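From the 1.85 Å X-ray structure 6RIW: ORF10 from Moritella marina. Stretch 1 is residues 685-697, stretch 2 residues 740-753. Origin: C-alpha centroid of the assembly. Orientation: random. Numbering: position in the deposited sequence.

Stretch 1 (685-697) VEAVIIAAVDLSG
Stretch 2 (740-753) LVGEGAAAIVVKPS

Two side-chain hydrogen bonds lock the loop end of this contact. Ser-696, chi1 at 36° (p), donates from OG to Gly-742 O at 2.7 Å, and the amide Gly-697 N reaches Glu-743 OE1 at 2.8 Å. Glu-743 (chi1 p, chi2 t, chi3 -12°) points its CA-to-CB bond toward stretch 1, so its carboxylate accepts a backbone NH just beyond the strand; both its oxygens are also hydrogen-bonded elsewhere in the structure. The site fits a glycine at 697 (phi/psi -93/6): an ideal CB there would lie 2.9 Å from Glu-743 CD, a clash. A weak bond, Ser-696 N to Asp-694 O at 2.9 Å, tightens the turn leaving the strand.

The rest is a two-stranded antiparallel ladder. Strand 744-752 runs at 173° to the strand that ends at Asp-694, with axes 4.6 Å apart at closest approach. Paired residue numbers sum to 1438. Four hydrogen-bonded pairs carry reciprocal NH-to-O bonds: Val-688 N to Val-750 O at 3.1 Å and Val-750 N to Val-688 O at 3.0 Å; Ile-690 N to Ile-748 O and Ile-748 N to Ile-690 O, both 2.9 Å; Ala-692 N to Ala-746 O at 2.8 Å and Ala-746 N to Ala-692 O at 2.9 Å; Asp-694 N to Gly-744 O at 3.0 Å and Gly-744 N to Asp-694 O at 3.1 Å. Their CA atoms stand wider apart, from Ile-690 CA to Ile-748 CA at 5.4 Å up to Asp-694 CA to Gly-744 CA at 5.8 Å. The alternating non-hydrogen-bonded pairs come closer: Ile-689 and Val-749 CA atoms at 4.6 Å, Ala-691 and Ala-747 at 4.0 Å, Val-693 and Ala-745 at 4.1 Å. Here CA-H groups approach carbonyls, as in Ala-745 CA to Ala-692 O at 3.1 Å. Gly-744, at phi/psi 152/-160, adopts a backbone that calls for glycine, since a CB would jam against the preceding carbonyl oxygen.

Side chains alternate between two faces. On one, Ile-690 (m, t) sets CB 4.0 Å from CG1 of Ile-748 (p, t), while Val-688 (t) places CB 4.0 Å from CG2 of Val-750 (m); Ala-692 and Ala-746 continue this face with small methyls. On the other, Ile-689 (m, t) meets Val-749 (t), CG1 to CG2 4.3 Å. Ala-691 CB then lies 3.9 Å from Ala-747 CB, and Val-693 CG2 (chi1 p) 3.8 Å from Ala-745 CB; these small partners accompany the close backbone approach. At the far end, Lys-751 (m, t, t, t) lays its aliphatic stem along stretch 1, with CG 3.8 Å from Ala-687 CB.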

ATOM      1  N   VAL A 685      14.980 -17.317   2.305  1.00 20.26           N
ATOM      2  CA  VAL A 685      14.697 -16.502   3.472  1.00 18.46           C
ATOM      3  C   VAL A 685      14.599 -17.390   4.712  1.00 16.69           C
ATOM      4  O   VAL A 685      14.038 -18.492   4.672  1.00 19.44           O
ATOM      5  CB  VAL A 685      13.413 -15.691   3.216  1.00 17.20           C
ATOM      6  CG1 VAL A 685      12.184 -16.614   3.126  1.00 17.89           C
ATOM      7  CG2 VAL A 685      13.239 -14.626   4.259  1.00 20.96           C
ATOM      8  N   GLU A 686      15.190 -16.929   5.814  1.00 17.42           N
ATOM      9  CA  GLU A 686      15.278 -17.724   7.041  1.00 16.43           C
ATOM     10  C   GLU A 686      14.086 -17.531   7.975  1.00 18.53           C
ATOM     11  O   GLU A 686      13.749 -18.442   8.747  1.00 19.02           O
ATOM     12  CB  GLU A 686      16.549 -17.347   7.810  1.00 24.20           C
ATOM     13  CG  GLU A 686      17.834 -17.596   7.049  1.00 27.70           C
ATOM     14  CD  GLU A 686      19.024 -16.840   7.644  1.00 34.74           C
ATOM     15  OE1 GLU A 686      19.085 -16.709   8.893  1.00 28.70           O
ATOM     16  OE2 GLU A 686      19.892 -16.377   6.854  1.00 37.71           O
ATOM     17  N   ALA A 687      13.478 -16.348   7.967  1.00 15.01           N
ATOM     18  CA  ALA A 687      12.319 -16.067   8.815  1.00 12.42           C
ATOM     19  C   ALA A 687      11.536 -14.946   8.161  1.00 14.70           C
ATOM     20  O   ALA A 687      12.059 -14.227   7.303  1.00 15.45           O
ATOM     21  CB  ALA A 687      12.702 -15.655  10.243  1.00 13.72           C
ATOM     22  N   VAL A 688      10.282 -14.792   8.584  1.00 14.44           N
ATOM     23  CA  VAL A 688       9.433 -13.709   8.097  1.00 13.62           C
ATOM     24  C   VAL A 688       8.776 -13.047   9.295  1.00 13.48           C
ATOM     25  O   VAL A 688       8.190 -13.732  10.144  1.00 13.86           O
ATOM     26  CB  VAL A 688       8.362 -14.209   7.106  1.00 14.70           C
ATOM     27  CG1 VAL A 688       7.405 -13.068   6.721  1.00 12.41           C
ATOM     28  CG2 VAL A 688       9.003 -14.834   5.864  1.00 12.91           C
ATOM     29  N   ILE A 689       8.932 -11.732   9.398  1.00  9.91           N
ATOM     30  CA  ILE A 689       8.188 -10.943  10.372  1.00 11.77           C
ATOM     31  C   ILE A 689       6.903 -10.530   9.684  1.00 12.20           C
ATOM     32  O   ILE A 689       6.947  -9.933   8.601  1.00 12.24           O
ATOM     33  CB  ILE A 689       8.979  -9.704  10.815  1.00 13.21           C
ATOM     34  CG1 ILE A 689      10.312 -10.109  11.444  1.00 14.89           C
ATOM     35  CG2 ILE A 689       8.147  -8.868  11.771  1.00 12.36           C
ATOM     36  CD1 ILE A 689      11.117  -8.937  11.979  1.00 13.15           C
ATOM     37  N   ILE A 690       5.759 -10.846  10.286  1.00 12.25           N
ATOM     38  CA  ILE A 690       4.485 -10.319   9.791  1.00 10.35           C
ATOM     39  C   ILE A 690       3.980  -9.330  10.827  1.00 11.23           C
ATOM     40  O   ILE A 690       3.631  -9.724  11.941  1.00 10.59           O
ATOM     41  CB  ILE A 690       3.443 -11.410   9.535  1.00 10.91           C
ATOM     42  CG1 ILE A 690       4.011 -12.456   8.562  1.00 10.17           C
ATOM     43  CG2 ILE A 690       2.160 -10.737   8.965  1.00 12.62           C
ATOM     44  CD1 ILE A 690       3.052 -13.614   8.283  1.00 11.82           C
ATOM     45  N   ALA A 691       3.974  -8.049  10.481  1.00  9.65           N
ATOM     46  CA  ALA A 691       3.452  -7.029  11.379  1.00 10.06           C
ATOM     47  C   ALA A 691       2.151  -6.490  10.803  1.00  9.76           C
ATOM     48  O   ALA A 691       1.836  -6.657   9.614  1.00 13.57           O
ATOM     49  CB  ALA A 691       4.468  -5.896  11.593  1.00 13.32           C
ATOM     50  N   ALA A 692       1.362  -5.875  11.661  1.00  9.65           N
ATOM     51  CA  ALA A 692       0.074  -5.372  11.210  1.00  8.93           C
ATOM     52  C   ALA A 692      -0.225  -4.129  12.016  1.00 12.74           C
ATOM     53  O   ALA A 692       0.049  -4.100  13.212  1.00 10.56           O
ATOM     54  CB  ALA A 692      -1.043  -6.398  11.415  1.00 11.10           C
ATOM     55  N   VAL A 693      -0.820  -3.122  11.383  1.00 10.36           N
ATOM     56  CA  VAL A 693      -1.170  -1.911  12.117  1.00  9.05           C
ATOM     57  C   VAL A 693      -2.395  -1.291  11.469  1.00 10.78           C
ATOM     58  O   VAL A 693      -2.500  -1.217  10.237  1.00 10.84           O
ATOM     59  CB  VAL A 693       0.003  -0.910  12.179  1.00 10.71           C
ATOM     60  CG1 VAL A 693       0.519  -0.562  10.783  1.00 12.01           C
ATOM     61  CG2 VAL A 693      -0.399   0.358  12.934  1.00 11.52           C
ATOM     62  N   ASP A 694      -3.335  -0.872  12.303  1.00 11.76           N
ATOM     63  CA  ASP A 694      -4.429  -0.026  11.842  1.00 13.42           C
ATOM     64  C   ASP A 694      -4.813   0.854  13.019  1.00 12.01           C
ATOM     65  O   ASP A 694      -5.331   0.369  14.034  1.00 12.27           O
ATOM     66  CB  ASP A 694      -5.626  -0.843  11.346  1.00 12.22           C
ATOM     67  CG  ASP A 694      -6.557  -0.019  10.456  1.00 15.17           C
ATOM     68  OD1 ASP A 694      -6.478   1.241  10.530  1.00 16.18           O
ATOM     69  OD2 ASP A 694      -7.342  -0.610   9.676  1.00 13.65           O
ATOM     70  N   LEU A 695      -4.560   2.143  12.895  1.00 10.89           N
ATOM     71  CA  LEU A 695      -5.027   3.060  13.933  1.00 11.66           C
ATOM     72  C   LEU A 695      -6.469   3.453  13.604  1.00 12.39           C
ATOM     73  O   LEU A 695      -6.803   4.597  13.288  1.00 14.70           O
ATOM     74  CB  LEU A 695      -4.063   4.232  14.064  1.00 15.97           C
ATOM     75  CG  LEU A 695      -2.648   3.688  14.366  1.00 17.20           C
ATOM     76  CD1 LEU A 695      -1.657   4.806  14.674  1.00 16.61           C
ATOM     77  CD2 LEU A 695      -2.669   2.682  15.528  1.00 14.37           C
ATOM     78  N   SER A 696      -7.342   2.444  13.700  1.00 10.15           N
ATOM     79  CA  SER A 696      -8.725   2.510  13.237  1.00 11.34           C
ATOM     80  C   SER A 696      -9.676   3.168  14.245  1.00 11.84           C
ATOM     81  O   SER A 696     -10.892   3.028  14.092  1.00 13.41           O
ATOM     82  CB  SER A 696      -9.234   1.109  12.883  1.00 13.46           C
ATOM     83  OG  SER A 696      -8.702   0.118  13.756  1.00 16.78           O
ATOM     84  N   GLY A 697      -9.155   3.860  15.252  1.00 11.15           N
ATOM     85  CA  GLY A 697      -9.988   4.709  16.079  1.00 11.23           C
ATOM     86  C   GLY A 697     -10.043   6.148  15.611  1.00 11.48           C
ATOM     87  O   GLY A 697     -10.640   6.979  16.295  1.00 12.76           O
ATOM     88  N   LEU A 740     -17.651  -2.829  16.833  1.00 10.20           N
ATOM     89  CA  LEU A 740     -16.981  -2.191  17.962  1.00  9.98           C
ATOM     90  C   LEU A 740     -15.685  -1.508  17.536  1.00 12.26           C
ATOM     91  O   LEU A 740     -14.884  -2.076  16.777  1.00 12.34           O
ATOM     92  CB  LEU A 740     -16.675  -3.233  19.048  1.00 12.12           C
ATOM     93  CG  LEU A 740     -17.885  -3.864  19.728  1.00 16.70           C
ATOM     94  CD1 LEU A 740     -17.490  -5.249  20.292  1.00 14.96           C
ATOM     95  CD2 LEU A 740     -18.348  -2.910  20.833  1.00 18.30           C
ATOM     96  N   VAL A 741     -15.468  -0.294  18.045  1.00 11.65           N
ATOM     97  CA  VAL A 741     -14.266   0.470  17.694  1.00  9.87           C
ATOM     98  C   VAL A 741     -13.053  -0.114  18.415  1.00 11.15           C
ATOM     99  O   VAL A 741     -13.101  -0.407  19.620  1.00 10.82           O
ATOM    100  CB  VAL A 741     -14.454   1.956  18.058  1.00 11.38           C
ATOM    101  CG1 VAL A 741     -13.142   2.702  17.938  1.00 12.50           C
ATOM    102  CG2 VAL A 741     -15.533   2.621  17.165  1.00 11.02           C
ATOM    103  N   GLY A 742     -11.957  -0.297  17.677  1.00 11.44           N
ATOM    104  CA  GLY A 742     -10.694  -0.679  18.287  1.00 13.06           C
ATOM    105  C   GLY A 742      -9.559  -0.281  17.382  1.00 11.76           C
ATOM    106  O   GLY A 742      -9.767   0.010  16.201  1.00 12.68           O
ATOM    107  N   GLU A 743      -8.347  -0.261  17.941  1.00 10.26           N
ATOM    108  CA  GLU A 743      -7.187   0.032  17.102  1.00 11.37           C
ATOM    109  C   GLU A 743      -5.926  -0.528  17.747  1.00 11.60           C
ATOM    110  O   GLU A 743      -5.921  -0.899  18.928  1.00 11.39           O
ATOM    111  CB  GLU A 743      -7.037   1.544  16.849  1.00 11.83           C
ATOM    112  CG  GLU A 743      -6.743   2.366  18.104  1.00 12.48           C
ATOM    113  CD  GLU A 743      -6.736   3.876  17.820  1.00 13.95           C
ATOM    114  OE1 GLU A 743      -6.733   4.257  16.629  1.00 13.10           O
ATOM    115  OE2 GLU A 743      -6.735   4.694  18.782  1.00 11.94           O
ATOM    116  N   GLY A 744      -4.854  -0.582  16.960  1.00 11.28           N
ATOM    117  CA  GLY A 744      -3.577  -1.007  17.488  1.00 12.74           C
ATOM    118  C   GLY A 744      -2.702  -1.643  16.421  1.00 13.70           C
ATOM    119  O   GLY A 744      -2.869  -1.411  15.230  1.00 12.93           O
ATOM    120  N   ALA A 745      -1.734  -2.419  16.898  1.00 11.77           N
ATOM    121  CA  ALA A 745      -0.686  -2.974  16.054  1.00 10.90           C
ATOM    122  C   ALA A 745      -0.195  -4.249  16.720  1.00 11.78           C
ATOM    123  O   ALA A 745      -0.273  -4.384  17.942  1.00 12.30           O
ATOM    124  CB  ALA A 745       0.475  -1.976  15.854  1.00 10.75           C
ATOM    125  N   ALA A 746       0.288  -5.189  15.913  1.00 10.79           N
ATOM    126  CA  ALA A 746       0.830  -6.412  16.493  1.00 12.87           C
ATOM    127  C   ALA A 746       1.730  -7.069  15.461  1.00 12.24           C
ATOM    128  O   ALA A 746       1.691  -6.725  14.270  1.00 12.53           O
ATOM    129  CB  ALA A 746      -0.303  -7.361  16.950  1.00 11.21           C
ATOM    130  N   ALA A 747       2.557  -8.016  15.923  1.00 12.57           N
ATOM    131  CA  ALA A 747       3.501  -8.647  15.016  1.00  9.64           C
ATOM    132  C   ALA A 747       3.790 -10.060  15.483  1.00 12.61           C
ATOM    133  O   ALA A 747       3.667 -10.375  16.677  1.00 12.40           O
ATOM    134  CB  ALA A 747       4.822  -7.849  14.900  1.00 12.20           C
ATOM    135  N   ILE A 748       4.127 -10.923  14.514  1.00 10.62           N
ATOM    136  CA  ILE A 748       4.551 -12.291  14.788  1.00 10.13           C
ATOM    137  C   ILE A 748       5.772 -12.586  13.930  1.00 12.59           C
ATOM    138  O   ILE A 748       6.012 -11.955  12.900  1.00 11.45           O
ATOM    139  CB  ILE A 748       3.445 -13.342  14.509  1.00  9.65           C
ATOM    140  CG1 ILE A 748       3.028 -13.353  13.040  1.00 11.55           C
ATOM    141  CG2 ILE A 748       2.264 -13.158  15.457  1.00 10.80           C
ATOM    142  CD1 ILE A 748       2.012 -14.498  12.710  1.00 14.09           C
ATOM    143  N   VAL A 749       6.561 -13.551  14.387  1.00 11.78           N
ATOM    144  CA  VAL A 749       7.684 -14.087  13.633  1.00 10.14           C
ATOM    145  C   VAL A 749       7.340 -15.527  13.316  1.00 13.19           C
ATOM    146  O   VAL A 749       6.941 -16.275  14.214  1.00 12.14           O
ATOM    147  CB  VAL A 749       9.000 -14.014  14.429  1.00 12.95           C
ATOM    148  CG1 VAL A 749      10.116 -14.708  13.647  1.00 14.26           C
ATOM    149  CG2 VAL A 749       9.369 -12.569  14.787  1.00 14.18           C
ATOM    150  N   VAL A 750       7.475 -15.912  12.048  1.00  9.68           N
ATOM    151  CA  VAL A 750       7.191 -17.272  11.626  1.00 10.67           C
ATOM    152  C   VAL A 750       8.426 -17.861  10.944  1.00 12.30           C
ATOM    153  O   VAL A 750       9.195 -17.168  10.269  1.00 14.08           O
ATOM    154  CB  VAL A 750       5.948 -17.370  10.705  1.00 10.55           C
ATOM    155  CG1 VAL A 750       4.670 -16.992  11.469  1.00 11.44           C
ATOM    156  CG2 VAL A 750       6.112 -16.509   9.416  1.00 13.04           C
ATOM    157  N   LYS A 751       8.606 -19.162  11.130  1.00 13.79           N
ATOM    158  CA  LYS A 751       9.602 -19.963  10.431  1.00 13.85           C
ATOM    159  C   LYS A 751       8.943 -21.273  10.038  1.00 13.95           C
ATOM    160  O   LYS A 751       7.949 -21.675  10.656  1.00 13.64           O
ATOM    161  CB  LYS A 751      10.815 -20.258  11.326  1.00 16.05           C
ATOM    162  CG  LYS A 751      11.853 -19.133  11.439  1.00 17.72           C
ATOM    163  CD  LYS A 751      13.054 -19.684  12.239  1.00 21.86           C
ATOM    164  CE  LYS A 751      14.244 -18.758  12.289  1.00 25.91           C
ATOM    165  NZ  LYS A 751      15.326 -19.407  13.105  1.00 24.07           N
ATOM    166  N   PRO A 752       9.474 -21.977   9.034  1.00 13.80           N
ATOM    167  CA  PRO A 752       8.964 -23.323   8.736  1.00 17.67           C
ATOM    168  C   PRO A 752       9.082 -24.213   9.966  1.00 14.84           C
ATOM    169  O   PRO A 752      10.040 -24.105  10.735  1.00 15.02           O
ATOM    170  CB  PRO A 752       9.867 -23.816   7.597  1.00 19.87           C
ATOM    171  CG  PRO A 752      10.487 -22.592   7.026  1.00 18.83           C
ATOM    172  CD  PRO A 752      10.621 -21.625   8.179  1.00 16.54           C
ATOM    173  N   SER A 753       8.072 -25.069  10.172  1.00 13.32           N
ATOM    174  CA  SER A 753       8.056 -25.884  11.389  1.00 17.91           C
ATOM    175  C   SER A 753       9.313 -26.755  11.512  1.00 18.03           C
ATOM    176  O   SER A 753       9.775 -27.035  12.629  1.00 20.55           O
ATOM    177  CB  SER A 753       6.792 -26.749  11.412  1.00 20.94           C
ATOM    178  OG  SER A 753       6.924 -27.806  12.339  1.00 34.39           O
TER